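Long-range contacts in O-methyltransferase (Saccharopolyspora spinosa, PDB 4CE0), which probably transfers a methyl group from S-adenosylmethionine to the 4'-hydroxyl of the rhamnose of spinosyns, with a magnesium ion in its active site: residues A6-L11 with V96-G101; F92-L97 with D157-F162; D169-A174 with R197-K202. All blocks are in the same frame, centred on the assembly; numbering follows the deposited sequence.

Contact 1 of 3, residues A6-L11 with V96-G101; sequences ALYLDL and VLQAFG
A99 O accepts a hydrogen bond from ND2 of N5, just ahead of helix 6-16, while the CB of the same alanine meets L9 and Y8 of that helix. The two helices run almost antiparallel, 167° between their directions, with the segment axes 10.0 Å apart. A99 CB is met by both residues: it lies 3.9 Å from L9 CD1 and about as far from L9 CG and CD2, and the same methyl sits at the edge of the Y8 ring, near its plane, 4.1 Å from Y8 CD2. Y8 CG stands anti to the backbone N (chi1 175°); at the far end of the ring Y8 OH stops 4.5 Å from Q98 CG, a loose approach. The other L9 methyl leans on the backbone of its partner, L9 CD2 being 4.1 Å from V96 CA, and also touches V96 CG2. Within helix 88-100, F100 N bonds to V96 O at 2.9 Å. Beyond F100 the chain turns off at G101, with positive phi, in a Schellman motif. L7 of the second subunit packs on Y8 and Q98, while L11 meets its counterpart there, which puts this helix pair at the subunit interface. Between the two segments the chemistry is wholly apolar: methyl groups and a ring edge hold the helices by shape and burial, and the backbone amides bond along their own helices.

Contact 2 of 3, residues F92-L97 with D157-F162; sequences FMRAVL and DEQVRF
R94 grips D157 side-on, NE giving its hydrogen to OD1 at 2.9 Å (R94 NE to D157 OD1) and NH2 giving one to OD2 at 2.7 Å (R94 NH2 to D157 OD2). Both carboxylate oxygens are met on their syn side, and the guanidinium and carboxylate planes lie only 15° apart. Beside this salt bridge the packing is close and buried: the R94 chain is bent at chi2 (67°), which places R94 CD 3.6 Å from V160 CG2, and L97 CD1 rests 3.8 Å from Q159 NE2. Over one face of the guanidinium, toward its rim, stands Q159 OE1, above the plane and not hydrogen-bonded to R94 directly; Q159 NE2 is held by R105 O and D102 O, which fixes how the amide is turned. The fold is the Rossmann-like one of S-adenosylmethionine-dependent methyltransferases: helix 88-100 follows strand 78-82, and here it packs on the type I turn from D157 to V160 that leads into edge strand 160-164. A water links R94 NH1 (3.0 Å from its oxygen) to Q159 OE1, which have no direct bond. In contrast to the buried R94, L97, Q159 and V160, the D157 end of the contact is partly exposed.

Contact 3 of 3, residues D169-A174 with R197-K202; sequences DTLPTA and RNLYPK
N198 lies against L171 and P172, and its side chain meets them atom by atom. CB packs on L171 CB at 3.6 Å (N198 CB to L171 CB), close to L171 O as well. CG, anti to its own carbonyl carbon (chi1 -62°), comes 3.8 Å from P172 N and equally near L171 CB. At the tip the amide divides: OD1 sits 3.4 Å from P172 CA and also brushes CB and CG of the proline ring, while ND2 passes L171 CB and donates to D194 O, one turn back in its own helix. Deeper in, L171 CD2 reaches L199 CD1 at 4.2 Å, and L199, backed by L179 and L182 of strand 179-184, extends its other methyl toward A174 CB. K202 lies extended alongside, its NZ 3.7 Å from A174 O without a hydrogen bond between them. The type I turn from L171 to A174 is thereby fitted against the C-terminal part of helix 189-199 and the 3-10 turn after it. Helices 167-170 and 189-199, which this contact joins, flank the parallel strands of the Rossmann-like fold and carry F167 and S191, both of which bind S-adenosylhomocysteine.

Contacts 1 and 2 share helix 88-100, which meets helix 6-16 at one face and the turn before strand 160-164 at another; A95, from the same helix, also touches Y8 and L9. Both are largely buried, yet contact 1 is apolar and lies at the second subunit, whereas contact 2 pairs a buried arginine with a partly exposed aspartate and includes a bridging water, at the outer edge of the sheet. Contact 3 is partly exposed and lies across the centre of the chain from contact 1, their centres about 29 Å apart. It follows contact 2 along the chain and mixes leucine packing with an amide and a lysine; its L171 side chain comes to about 7 Å from the bound S-adenosylhomocysteine.

Contact 1 of 3, residues A6-L11 with V96-G101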
loop_
_atom_site.group_PDB
_atom_site.type_symbol
_atom_site.label_atom_id
_atom_site.label_comp_id
_atom_site.label_asym_id
_atom_site.label_seq_id
_atom_site.Cartn_x
_atom_site.Cartn_y
_atom_site.Cartn_z
ATOM N N ALA A 6 -3.848 -5.791 10.755
ATOM C CA ALA A 6 -3.088 -6.747 9.953
ATOM C C ALA A 6 -3.116 -6.452 8.454
ATOM O O ALA A 6 -2.100 -6.611 7.788
ATOM C CB ALA A 6 -3.577 -8.199 10.209
ATOM N N LEU A 7 -4.277 -6.056 7.919
ATOM C CA LEU A 7 -4.409 -5.745 6.472
ATOM C C LEU A 7 -3.478 -4.618 6.042
ATOM O O LEU A 7 -2.767 -4.705 5.021
ATOM C CB LEU A 7 -5.854 -5.373 6.144
ATOM C CG LEU A 7 -6.856 -6.533 6.119
ATOM C CD1 LEU A 7 -8.260 -6.019 5.918
ATOM C CD2 LEU A 7 -6.468 -7.495 5.024
ATOM N N TYR A 8 -3.488 -3.556 6.841
ATOM C CA TYR A 8 -2.570 -2.435 6.659
ATOM C C TYR A 8 -1.135 -2.894 6.539
ATOM O O TYR A 8 -0.460 -2.612 5.544
ATOM C CB TYR A 8 -2.717 -1.493 7.839
ATOM C CG TYR A 8 -1.754 -0.336 7.889
ATOM C CD1 TYR A 8 -1.625 0.552 6.813
ATOM C CD2 TYR A 8 -0.972 -0.119 9.017
ATOM C CE1 TYR A 8 -0.745 1.641 6.867
ATOM C CE2 TYR A 8 -0.089 0.987 9.089
ATOM C CZ TYR A 8 0.015 1.847 8.015
ATOM O OH TYR A 8 0.893 2.903 8.106
ATOM N N LEU A 9 -0.660 -3.625 7.549
ATOM C CA LEU A 9 0.744 -4.033 7.574
ATOM C C LEU A 9 1.109 -5.019 6.449
ATOM O O LEU A 9 2.201 -4.948 5.869
ATOM C CB LEU A 9 1.097 -4.622 8.927
ATOM C CG LEU A 9 0.957 -3.645 10.084
ATOM C CD1 LEU A 9 1.286 -4.327 11.416
ATOM C CD2 LEU A 9 1.876 -2.481 9.893
ATOM N N ASP A 10 0.189 -5.905 6.114
ATOM C CA ASP A 10 0.415 -6.824 5.014
ATOM C C ASP A 10 0.537 -6.062 3.709
ATOM O O ASP A 10 1.472 -6.294 2.930
ATOM C CB ASP A 10 -0.732 -7.824 4.908
ATOM C CG ASP A 10 -0.496 -8.866 3.822
ATOM O OD1 ASP A 10 0.473 -9.658 3.951
ATOM O OD2 ASP A 10 -1.282 -8.903 2.852
ATOM N N LEU A 11 -0.385 -5.123 3.466
ATOM C CA LEU A 11 -0.244 -4.290 2.267
ATOM C C LEU A 11 1.071 -3.488 2.259
ATOM O O LEU A 11 1.756 -3.388 1.217
ATOM C CB LEU A 11 -1.453 -3.383 2.073
ATOM C CG LEU A 11 -1.364 -2.372 0.927
ATOM C CD1 LEU A 11 -1.224 -3.022 -0.418
ATOM C CD2 LEU A 11 -2.629 -1.438 0.999
ATOM N N VAL A 96 4.328 -0.078 12.176
ATOM C CA VAL A 96 3.845 -1.025 13.172
ATOM C C VAL A 96 3.344 -0.282 14.433
ATOM O O VAL A 96 2.234 -0.553 14.925
ATOM C CB VAL A 96 4.886 -2.065 13.537
ATOM C CG1 VAL A 96 4.284 -3.043 14.521
ATOM C CG2 VAL A 96 5.378 -2.802 12.283
ATOM N N LEU A 97 4.155 0.654 14.945
ATOM C CA LEU A 97 3.720 1.539 16.039
ATOM C C LEU A 97 2.377 2.204 15.746
ATOM O O LEU A 97 1.503 2.276 16.609
ATOM C CB LEU A 97 4.753 2.644 16.307
ATOM C CG LEU A 97 6.149 2.203 16.738
ATOM C CD1 LEU A 97 7.020 3.428 16.988
ATOM C CD2 LEU A 97 6.068 1.311 17.958
ATOM N N GLN A 98 2.236 2.748 14.543
ATOM C CA GLN A 98 0.961 3.300 14.109
ATOM C C GLN A 98 -0.129 2.239 14.158
ATOM O O GLN A 98 -1.239 2.534 14.576
ATOM C CB GLN A 98 1.081 3.835 12.666
ATOM C CG GLN A 98 -0.166 4.531 12.150
ATOM C CD GLN A 98 -0.479 5.789 12.923
ATOM O OE1 GLN A 98 -1.641 6.069 13.233
ATOM N NE2 GLN A 98 0.556 6.556 13.247
ATOM N N ALA A 99 0.150 1.016 13.711
ATOM C CA ALA A 99 -0.917 -0.010 13.663
ATOM C C ALA A 99 -1.363 -0.359 15.072
ATOM O O ALA A 99 -2.512 -0.733 15.297
ATOM C CB ALA A 99 -0.449 -1.258 12.965
ATOM N N PHE A 100 -0.440 -0.237 16.022
ATOM C CA PHE A 100 -0.740 -0.635 17.391
ATOM C C PHE A 100 -1.108 0.535 18.290
ATOM O O PHE A 100 -1.386 0.345 19.461
ATOM C CB PHE A 100 0.426 -1.410 17.978
ATOM C CG PHE A 100 0.413 -2.864 17.608
ATOM C CD1 PHE A 100 0.928 -3.289 16.391
ATOM C CD2 PHE A 100 -0.115 -3.813 18.482
ATOM C CE1 PHE A 100 0.905 -4.614 16.045
ATOM C CE2 PHE A 100 -0.132 -5.140 18.150
ATOM C CZ PHE A 100 0.378 -5.548 16.921
ATOM N N GLY A 101 -1.139 1.742 17.733
ATOM C CA GLY A 101 -1.464 2.919 18.518
ATOM C C GLY A 101 -0.431 3.314 19.577
ATOM O O GLY A 101 -0.741 4.111 20.441
#

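Contact 2 of 3, residues F92-L97 with D157-F162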
loop_
_atom_site.group_PDB
_atom_site.type_symbol
_atom_site.label_atom_id
_atom_site.label_comp_id
_atom_site.label_asym_id
_atom_site.label_seq_id
_atom_site.Cartn_x
_atom_site.Cartn_y
_atom_site.Cartn_z
ATOM N N PHE A 92 8.600 0.964 7.940
ATOM C CA PHE A 92 7.834 -0.157 8.440
ATOM C C PHE A 92 7.743 -0.188 9.957
ATOM O O PHE A 92 6.662 -0.343 10.492
ATOM C CB PHE A 92 8.384 -1.490 7.941
ATOM C CG PHE A 92 7.529 -2.641 8.315
ATOM C CD1 PHE A 92 6.287 -2.818 7.691
ATOM C CD2 PHE A 92 7.925 -3.526 9.313
ATOM C CE1 PHE A 92 5.479 -3.880 8.038
ATOM C CE2 PHE A 92 7.127 -4.586 9.676
ATOM C CZ PHE A 92 5.894 -4.773 9.024
ATOM N N MET A 93 8.861 0.013 10.656
ATOM C CA MET A 93 8.800 0.016 12.118
ATOM C C MET A 93 7.864 1.124 12.599
ATOM O O MET A 93 7.088 0.945 13.538
ATOM C CB MET A 93 10.193 0.203 12.730
ATOM C CG MET A 93 11.135 -0.883 12.389
ATOM S SD MET A 93 12.644 -0.826 13.365
ATOM C CE MET A 93 13.498 0.431 12.481
ATOM N N ARG A 94 7.933 2.268 11.959
ATOM C CA ARG A 94 7.052 3.378 12.351
ATOM C C ARG A 94 5.600 2.991 12.083
ATOM O O ARG A 94 4.681 3.350 12.837
ATOM C CB ARG A 94 7.413 4.653 11.607
ATOM C CG ARG A 94 6.414 5.845 11.800
ATOM C CD ARG A 94 6.368 6.405 13.199
ATOM N NE ARG A 94 5.243 7.332 13.423
ATOM C CZ ARG A 94 4.065 6.983 13.948
ATOM N NH1 ARG A 94 3.796 5.721 14.275
ATOM N NH2 ARG A 94 3.132 7.896 14.133
ATOM N N ALA A 95 5.396 2.217 11.028
ATOM C CA ALA A 95 4.017 1.833 10.668
ATOM C C ALA A 95 3.471 0.799 11.660
ATOM O O ALA A 95 2.282 0.804 11.973
ATOM C CB ALA A 95 3.958 1.321 9.262
ATOM N N VAL A 96 4.328 -0.078 12.176
ATOM C CA VAL A 96 3.845 -1.025 13.172
ATOM C C VAL A 96 3.344 -0.282 14.433
ATOM O O VAL A 96 2.234 -0.553 14.925
ATOM C CB VAL A 96 4.886 -2.065 13.537
ATOM C CG1 VAL A 96 4.284 -3.043 14.521
ATOM C CG2 VAL A 96 5.378 -2.802 12.283
ATOM N N LEU A 97 4.155 0.654 14.945
ATOM C CA LEU A 97 3.720 1.539 16.039
ATOM C C LEU A 97 2.377 2.204 15.746
ATOM O O LEU A 97 1.503 2.276 16.609
ATOM C CB LEU A 97 4.753 2.644 16.307
ATOM C CG LEU A 97 6.149 2.203 16.738
ATOM C CD1 LEU A 97 7.020 3.428 16.988
ATOM C CD2 LEU A 97 6.068 1.311 17.958
ATOM N N ASP A 157 6.461 12.096 11.207
ATOM C CA ASP A 157 5.944 12.828 12.373
ATOM C C ASP A 157 6.921 12.809 13.563
ATOM O O ASP A 157 8.115 12.523 13.401
ATOM C CB ASP A 157 4.554 12.299 12.761
ATOM C CG ASP A 157 4.581 10.925 13.418
ATOM O OD1 ASP A 157 5.610 10.216 13.326
ATOM O OD2 ASP A 157 3.545 10.562 14.036
ATOM N N GLU A 158 6.419 13.119 14.750
ATOM C CA GLU A 158 7.279 13.331 15.947
ATOM C C GLU A 158 7.950 12.050 16.424
ATOM O O GLU A 158 8.931 12.095 17.178
ATOM C CB GLU A 158 6.456 13.875 17.109
ATOM C CG GLU A 158 5.144 13.093 17.299
ATOM C CD GLU A 158 4.488 13.316 18.653
ATOM O OE1 GLU A 158 5.072 14.051 19.487
ATOM O OE2 GLU A 158 3.385 12.757 18.876
ATOM N N GLN A 159 7.432 10.896 15.995
ATOM C CA GLN A 159 7.972 9.617 16.441
ATOM C C GLN A 159 9.100 9.088 15.566
ATOM O O GLN A 159 9.542 7.957 15.741
ATOM C CB GLN A 159 6.853 8.583 16.510
ATOM C CG GLN A 159 5.882 8.795 17.660
ATOM C CD GLN A 159 4.840 7.689 17.728
ATOM O OE1 GLN A 159 3.702 7.852 17.265
ATOM N NE2 GLN A 159 5.229 6.553 18.269
ATOM N N VAL A 160 9.536 9.885 14.600
ATOM C CA VAL A 160 10.662 9.525 13.741
ATOM C C VAL A 160 11.762 10.589 13.894
ATOM O O VAL A 160 11.495 11.799 13.708
ATOM C CB VAL A 160 10.272 9.486 12.260
ATOM C CG1 VAL A 160 11.442 8.957 11.426
ATOM C CG2 VAL A 160 9.000 8.619 12.050
ATOM N N ARG A 161 12.980 10.143 14.210
ATOM C CA ARG A 161 14.149 11.032 14.329
ATOM C C ARG A 161 15.317 10.528 13.494
ATOM O O ARG A 161 15.542 9.314 13.326
ATOM C CB ARG A 161 14.564 11.174 15.786
ATOM C CG ARG A 161 13.463 11.811 16.634
ATOM C CD ARG A 161 13.899 12.068 18.077
ATOM N NE ARG A 161 14.993 13.049 18.158
ATOM C CZ ARG A 161 15.395 13.645 19.286
ATOM N NH1 ARG A 161 14.794 13.386 20.443
ATOM N NH2 ARG A 161 16.413 14.490 19.265
ATOM N N PHE A 162 16.024 11.476 12.908
ATOM C CA PHE A 162 17.106 11.143 12.006
ATOM C C PHE A 162 18.415 11.473 12.665
ATOM O O PHE A 162 18.530 12.491 13.319
ATOM C CB PHE A 162 16.937 11.890 10.691
ATOM C CG PHE A 162 15.611 11.621 10.022
ATOM C CD1 PHE A 162 14.493 12.402 10.320
ATOM C CD2 PHE A 162 15.477 10.590 9.089
ATOM C CE1 PHE A 162 13.262 12.165 9.706
ATOM C CE2 PHE A 162 14.222 10.338 8.458
ATOM C CZ PHE A 162 13.131 11.121 8.767
HETATM O O HOH W 1 1.910 5.689 16.585
#

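Contact 3 of 3, residues D169-A174 with R197-K202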
loop_
_atom_site.group_PDB
_atom_site.type_symbol
_atom_site.label_atom_id
_atom_site.label_comp_id
_atom_site.label_asym_id
_atom_site.label_seq_id
_atom_site.Cartn_x
_atom_site.Cartn_y
_atom_site.Cartn_z
ATOM N N ASP A 169 31.305 8.826 14.032
ATOM C CA ASP A 169 31.129 10.175 14.552
ATOM C C ASP A 169 29.884 10.253 15.433
ATOM O O ASP A 169 29.930 10.838 16.522
ATOM C CB ASP A 169 31.014 11.180 13.401
ATOM C CG ASP A 169 32.293 11.292 12.585
ATOM O OD1 ASP A 169 33.366 11.096 13.175
ATOM O OD2 ASP A 169 32.228 11.584 11.364
ATOM N N THR A 170 28.780 9.651 14.963
ATOM C CA THR A 170 27.463 9.909 15.544
ATOM C C THR A 170 27.041 9.027 16.714
ATOM O O THR A 170 26.273 9.478 17.565
ATOM C CB THR A 170 26.333 9.817 14.477
ATOM O OG1 THR A 170 26.364 8.523 13.839
ATOM C CG2 THR A 170 26.504 10.897 13.452
ATOM N N LEU A 171 27.485 7.775 16.749
ATOM C CA LEU A 171 26.956 6.820 17.731
ATOM C C LEU A 171 27.581 6.915 19.125
ATOM O O LEU A 171 26.908 6.646 20.124
ATOM C CB LEU A 171 27.087 5.378 17.204
ATOM C CG LEU A 171 26.383 5.046 15.879
ATOM C CD1 LEU A 171 26.448 3.573 15.614
ATOM C CD2 LEU A 171 24.938 5.492 15.939
ATOM N N PRO A 172 28.865 7.314 19.216
ATOM C CA PRO A 172 29.403 7.385 20.585
ATOM C C PRO A 172 28.636 8.337 21.497
ATOM O O PRO A 172 28.523 8.084 22.702
ATOM C CB PRO A 172 30.838 7.863 20.374
ATOM C CG PRO A 172 31.217 7.340 19.012
ATOM C CD PRO A 172 29.921 7.471 18.197
ATOM N N THR A 173 28.074 9.392 20.919
ATOM C CA THR A 173 27.315 10.371 21.678
ATOM C C THR A 173 25.845 10.402 21.257
ATOM O O THR A 173 25.177 11.420 21.414
ATOM C CB THR A 173 27.921 11.754 21.460
ATOM O OG1 THR A 173 28.202 11.910 20.058
ATOM C CG2 THR A 173 29.211 11.879 22.263
ATOM N N ALA A 174 25.329 9.292 20.739
ATOM C CA ALA A 174 23.975 9.301 20.221
ATOM C C ALA A 174 22.988 9.726 21.321
ATOM O O ALA A 174 23.117 9.308 22.468
ATOM C CB ALA A 174 23.605 7.926 19.665
ATOM N N ARG A 197 29.006 -1.818 19.250
ATOM C CA ARG A 197 29.740 -1.242 20.400
ATOM C C ARG A 197 28.971 -0.104 21.080
ATOM O O ARG A 197 28.921 -0.017 22.301
ATOM C CB ARG A 197 31.092 -0.692 19.977
ATOM C CG ARG A 197 32.116 -1.759 19.673
ATOM C CD ARG A 197 33.563 -1.222 19.607
ATOM N NE ARG A 197 34.435 -2.272 19.095
ATOM C CZ ARG A 197 34.765 -3.365 19.782
ATOM N NH1 ARG A 197 34.335 -3.531 21.035
ATOM N NH2 ARG A 197 35.530 -4.289 19.224
ATOM N N ASN A 198 28.369 0.772 20.286
ATOM C CA ASN A 198 27.700 1.933 20.834
ATOM C C ASN A 198 26.233 1.735 21.216
ATOM O O ASN A 198 25.753 2.414 22.130
ATOM C CB ASN A 198 27.858 3.126 19.876
ATOM C CG ASN A 198 29.344 3.524 19.681
ATOM O OD1 ASN A 198 29.956 4.035 20.594
ATOM N ND2 ASN A 198 29.896 3.295 18.494
ATOM N N LEU A 199 25.507 0.836 20.539
ATOM C CA LEU A 199 24.059 0.752 20.767
ATOM C C LEU A 199 23.607 -0.506 21.489
ATOM O O LEU A 199 22.587 -0.492 22.176
ATOM C CB LEU A 199 23.287 0.924 19.451
ATOM C CG LEU A 199 23.527 2.231 18.692
ATOM C CD1 LEU A 199 22.692 2.233 17.391
ATOM C CD2 LEU A 199 23.197 3.459 19.554
ATOM N N TYR A 200 24.345 -1.602 21.351
ATOM C CA TYR A 200 23.951 -2.804 22.075
ATOM C C TYR A 200 23.789 -2.586 23.576
ATOM O O TYR A 200 22.877 -3.136 24.173
ATOM C CB TYR A 200 24.931 -3.945 21.890
ATOM C CG TYR A 200 24.380 -5.236 22.470
ATOM C CD1 TYR A 200 23.402 -5.932 21.798
ATOM C CD2 TYR A 200 24.833 -5.750 23.702
ATOM C CE1 TYR A 200 22.881 -7.104 22.294
ATOM C CE2 TYR A 200 24.298 -6.938 24.222
ATOM C CZ TYR A 200 23.317 -7.610 23.488
ATOM O OH TYR A 200 22.741 -8.798 23.917
ATOM N N PRO A 201 24.690 -1.806 24.194
ATOM C CA PRO A 201 24.538 -1.576 25.641
ATOM C C PRO A 201 23.214 -0.887 25.993
ATOM O O PRO A 201 22.737 -1.068 27.111
ATOM C CB PRO A 201 25.736 -0.680 25.996
ATOM C CG PRO A 201 26.760 -0.928 24.902
ATOM C CD PRO A 201 25.923 -1.204 23.653
ATOM N N LYS A 202 22.613 -0.153 25.051
ATOM C CA LYS A 202 21.338 0.535 25.302
ATOM C C LYS A 202 20.130 -0.365 25.082
ATOM O O LYS A 202 18.978 0.031 25.367
ATOM C CB LYS A 202 21.205 1.770 24.392
ATOM C CG LYS A 202 22.153 2.889 24.753
ATOM C CD LYS A 202 22.381 3.869 23.613
ATOM C CE LYS A 202 23.329 4.992 24.063
ATOM N NZ LYS A 202 23.865 5.760 22.911
#